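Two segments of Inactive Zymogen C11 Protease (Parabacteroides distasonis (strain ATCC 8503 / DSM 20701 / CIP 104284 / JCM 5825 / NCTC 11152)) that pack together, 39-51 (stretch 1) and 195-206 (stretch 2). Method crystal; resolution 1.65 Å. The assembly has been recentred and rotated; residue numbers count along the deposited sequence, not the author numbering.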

# COMPACT_ATOMS: atom_id res chain seq x y z
N GLY A 39 15.69 -9.01 11.03
CA GLY A 39 15.63 -7.56 11.26
C GLY A 39 15.48 -7.26 12.76
O GLY A 39 16.11 -6.32 13.27
N ILE A 40 14.60 -8.02 13.44
CA ILE A 40 14.53 -7.79 14.90
C ILE A 40 15.84 -8.06 15.55
O ILE A 40 16.22 -7.33 16.51
CB ILE A 40 13.45 -8.73 15.54
CG1 ILE A 40 12.08 -8.40 14.90
CG2 ILE A 40 13.47 -8.64 17.08
CD1 ILE A 40 11.11 -9.65 15.21
N GLU A 41 16.53 -9.14 15.16
CA GLU A 41 17.78 -9.45 15.84
C GLU A 41 18.84 -8.36 15.57
O GLU A 41 19.74 -8.15 16.40
CB GLU A 41 18.34 -10.82 15.41
CG GLU A 41 17.45 -12.00 15.76
CD GLU A 41 18.02 -13.32 15.21
OE1 GLU A 41 17.36 -13.98 14.36
OE2 GLU A 41 19.15 -13.65 15.63
N ARG A 42 18.76 -7.73 14.39
CA ARG A 42 19.72 -6.68 14.01
C ARG A 42 19.44 -5.38 14.72
O ARG A 42 20.40 -4.72 15.12
CB ARG A 42 19.66 -6.40 12.48
CG ARG A 42 20.80 -5.49 12.07
CD ARG A 42 20.55 -5.04 10.63
NE ARG A 42 19.60 -3.93 10.65
CZ ARG A 42 19.47 -3.00 9.70
NH1 ARG A 42 20.29 -2.97 8.60
NH2 ARG A 42 18.55 -2.05 9.86
N ASP A 43 18.17 -5.06 14.99
CA ASP A 43 17.84 -3.68 15.42
C ASP A 43 17.32 -3.57 16.85
O ASP A 43 17.46 -2.51 17.49
CB ASP A 43 16.76 -3.11 14.55
CG ASP A 43 17.22 -2.79 13.11
OD1 ASP A 43 18.44 -2.87 12.83
OD2 ASP A 43 16.32 -2.47 12.34
N GLY A 44 16.71 -4.65 17.29
CA GLY A 44 15.87 -4.49 18.52
C GLY A 44 14.62 -3.70 18.25
O GLY A 44 14.37 -3.23 17.13
N LEU A 45 13.75 -3.61 19.24
CA LEU A 45 12.44 -3.09 18.98
C LEU A 45 12.08 -1.87 19.80
O LEU A 45 10.89 -1.50 19.82
CB LEU A 45 11.37 -4.15 19.26
CG LEU A 45 11.49 -5.36 18.31
CD1 LEU A 45 10.37 -6.39 18.73
CD2 LEU A 45 11.38 -4.89 16.87
N ASN A 46 13.06 -1.21 20.47
CA ASN A 46 12.80 -0.03 21.24
C ASN A 46 11.60 -0.21 22.17
O ASN A 46 10.78 0.66 22.26
CB ASN A 46 12.58 1.13 20.23
CG ASN A 46 12.64 2.49 20.89
OD1 ASN A 46 13.41 2.69 21.83
ND2 ASN A 46 11.84 3.42 20.40
N ASN A 47 11.55 -1.35 22.86
CA ASN A 47 10.51 -1.64 23.85
C ASN A 47 9.12 -1.77 23.26
O ASN A 47 8.13 -1.77 24.05
CB ASN A 47 10.52 -0.57 25.00
CG ASN A 47 11.88 -0.46 25.66
OD1 ASN A 47 12.43 0.64 25.91
ND2 ASN A 47 12.47 -1.61 25.92
N GLY A 48 9.03 -1.90 21.96
CA GLY A 48 7.72 -2.06 21.30
C GLY A 48 7.26 -3.54 21.22
O GLY A 48 8.03 -4.46 21.57
N ASN A 49 6.03 -3.77 20.72
CA ASN A 49 5.51 -5.14 20.56
C ASN A 49 5.33 -5.47 19.12
O ASN A 49 4.78 -4.66 18.40
CB ASN A 49 4.17 -5.30 21.27
CG ASN A 49 4.24 -4.94 22.71
OD1 ASN A 49 5.00 -5.57 23.47
ND2 ASN A 49 3.48 -3.88 23.12
N LEU A 50 5.77 -6.66 18.68
CA LEU A 50 5.63 -7.03 17.26
C LEU A 50 4.72 -8.29 17.22
O LEU A 50 5.11 -9.33 17.77
CB LEU A 50 6.96 -7.36 16.65
CG LEU A 50 6.86 -7.73 15.14
CD1 LEU A 50 6.26 -6.63 14.18
CD2 LEU A 50 8.24 -8.15 14.73
N LEU A 51 3.57 -8.18 16.54
CA LEU A 51 2.62 -9.25 16.39
C LEU A 51 2.50 -9.58 14.91
O LEU A 51 2.54 -8.67 14.06
CB LEU A 51 1.26 -8.81 16.91
CG LEU A 51 1.05 -8.85 18.45
CD1 LEU A 51 0.97 -10.34 18.84
CD2 LEU A 51 2.09 -8.14 19.26
N TYR A 195 12.25 -6.40 5.07
CA TYR A 195 11.97 -6.36 6.51
C TYR A 195 13.26 -6.45 7.26
O TYR A 195 13.36 -5.94 8.40
CB TYR A 195 10.99 -7.52 6.94
CG TYR A 195 9.62 -7.25 6.33
CD1 TYR A 195 8.82 -6.25 6.88
CD2 TYR A 195 9.22 -7.86 5.16
CE1 TYR A 195 7.57 -5.92 6.31
CE2 TYR A 195 7.97 -7.54 4.56
CZ TYR A 195 7.17 -6.54 5.15
OH TYR A 195 6.01 -6.19 4.57
N GLN A 196 14.29 -7.10 6.68
CA GLN A 196 15.50 -7.28 7.49
C GLN A 196 16.25 -5.97 7.77
O GLN A 196 17.18 -5.98 8.63
CB GLN A 196 16.43 -8.28 6.77
CG GLN A 196 17.09 -7.71 5.49
CD GLN A 196 16.20 -7.65 4.25
OE1 GLN A 196 15.03 -8.06 4.21
NE2 GLN A 196 16.80 -7.12 3.16
N THR A 197 15.82 -4.86 7.17
CA THR A 197 16.50 -3.60 7.42
C THR A 197 15.56 -2.54 8.00
O THR A 197 16.04 -1.45 8.36
CB THR A 197 17.16 -2.97 6.14
OG1 THR A 197 16.19 -2.69 5.12
CG2 THR A 197 18.24 -3.85 5.59
N ILE A 198 14.25 -2.77 8.03
CA ILE A 198 13.32 -1.68 8.46
C ILE A 198 12.68 -1.87 9.85
O ILE A 198 11.80 -1.07 10.26
CB ILE A 198 12.15 -1.47 7.50
CG1 ILE A 198 11.42 -2.79 7.25
CG2 ILE A 198 12.79 -0.98 6.10
CD1 ILE A 198 9.98 -2.55 6.54
N MET A 199 13.02 -3.00 10.50
CA MET A 199 12.24 -3.27 11.74
C MET A 199 12.47 -2.17 12.79
O MET A 199 11.44 -1.65 13.38
CB MET A 199 12.62 -4.65 12.35
CG MET A 199 12.31 -5.84 11.37
SD MET A 199 10.64 -5.85 10.74
CE MET A 199 9.70 -5.89 12.32
N GLY A 200 13.70 -1.83 13.09
CA GLY A 200 13.90 -0.71 14.04
C GLY A 200 13.19 0.59 13.63
O GLY A 200 12.65 1.32 14.53
N ASP A 201 13.18 0.92 12.33
CA ASP A 201 12.47 2.13 11.90
C ASP A 201 11.02 2.09 12.25
O ASP A 201 10.45 3.20 12.54
CB ASP A 201 12.68 2.35 10.38
CG ASP A 201 14.15 2.66 10.05
OD1 ASP A 201 14.85 3.29 10.87
OD2 ASP A 201 14.63 2.25 8.96
N MET A 202 10.37 0.91 12.21
CA MET A 202 8.93 0.88 12.57
C MET A 202 8.67 1.19 14.07
O MET A 202 7.53 1.47 14.41
CB MET A 202 8.30 -0.52 12.25
CG MET A 202 8.45 -0.85 10.84
SD MET A 202 7.59 -2.57 10.75
CE MET A 202 8.33 -3.31 9.34
N PHE A 203 9.69 1.06 14.91
CA PHE A 203 9.50 1.08 16.36
C PHE A 203 10.16 2.30 17.03
O PHE A 203 10.18 2.36 18.24
CB PHE A 203 10.02 -0.23 16.96
CG PHE A 203 9.07 -1.36 16.79
CD1 PHE A 203 7.98 -1.47 17.61
CD2 PHE A 203 9.20 -2.30 15.72
CE1 PHE A 203 7.09 -2.49 17.48
CE2 PHE A 203 8.32 -3.32 15.55
CZ PHE A 203 7.21 -3.43 16.41
N LYS A 204 10.77 3.21 16.26
CA LYS A 204 11.22 4.54 16.87
C LYS A 204 10.00 5.24 17.52
O LYS A 204 8.83 5.01 17.14
CB LYS A 204 11.85 5.40 15.82
CG LYS A 204 13.20 4.73 15.33
CD LYS A 204 13.87 5.58 14.25
CE LYS A 204 15.06 4.80 13.66
NZ LYS A 204 15.68 5.61 12.53
N LYS A 205 10.28 6.07 18.51
CA LYS A 205 9.16 6.70 19.25
C LYS A 205 8.15 7.27 18.29
O LYS A 205 6.95 7.02 18.48
CB LYS A 205 9.75 7.76 20.18
CG LYS A 205 8.75 8.32 21.18
CD LYS A 205 9.57 9.07 22.20
CE LYS A 205 8.72 10.17 22.76
NZ LYS A 205 7.68 9.66 23.64
N GLU A 206 8.61 8.04 17.28
CA GLU A 206 7.85 8.33 16.07
C GLU A 206 8.31 7.32 15.01
O GLU A 206 9.54 7.18 14.81
CB GLU A 206 8.07 9.69 15.56
CG GLU A 206 7.52 10.75 16.59
CD GLU A 206 7.72 12.19 16.19
OE1 GLU A 206 7.87 12.47 14.98
OE2 GLU A 206 7.72 13.05 17.10
O HOH W 1 15.53 -4.44 10.51
O HOH W 2 15.55 -0.35 10.80
O HOH W 3 8.59 0.90 20.12

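Helix 39-43 crosses the weakly bonded helix 195-203 at -58°, the axes 7.3 Å apart at closest approach. Glycine permits this: Gly39 CA lies 3.4 Å from Gln196 O in a CA-H...O contact, and a CB there would clash with Tyr195 O and Met199 CG. Gly44, with positive phi, ends the first helix, and a type I' turn from Leu45 to Gly48 leads into strand 49-51.

The second helix is kinked where the N atoms of Gly200 and Asp201 lack bonds to the preceding turn, and Asp43 answers the break. Its OD2 accepts a hydrogen bond from Gly200 N at 2.8 Å; water 2 donates to Asp43 OD2 and accepts from Asp201 N, while water 1 lies 2.8 Å from Asp43 OD2 and accepts from Met199 N. A CB on Gly200 would clash with this carboxylate. Arg42 NE holds Asp43 OD1 at 2.7 Å in a salt bridge, while its guanidinium lays one face over Gln196 O and Thr197 CA.

Phe203 is the main apolar anchor, with 131 Å² of its surface covered by stretch 1. Leu45 CB lies over one ring face and Asn49 O sits at the edge; Gly48, lacking a CB, leaves room for CD1. Beside it, Leu50 CD2 meets Met199 CE at 3.6 Å. At the exposed margin, Asn46 ND2 donates to Phe203 O at 2.9 Å, tying the turn to the backbone of Phe203.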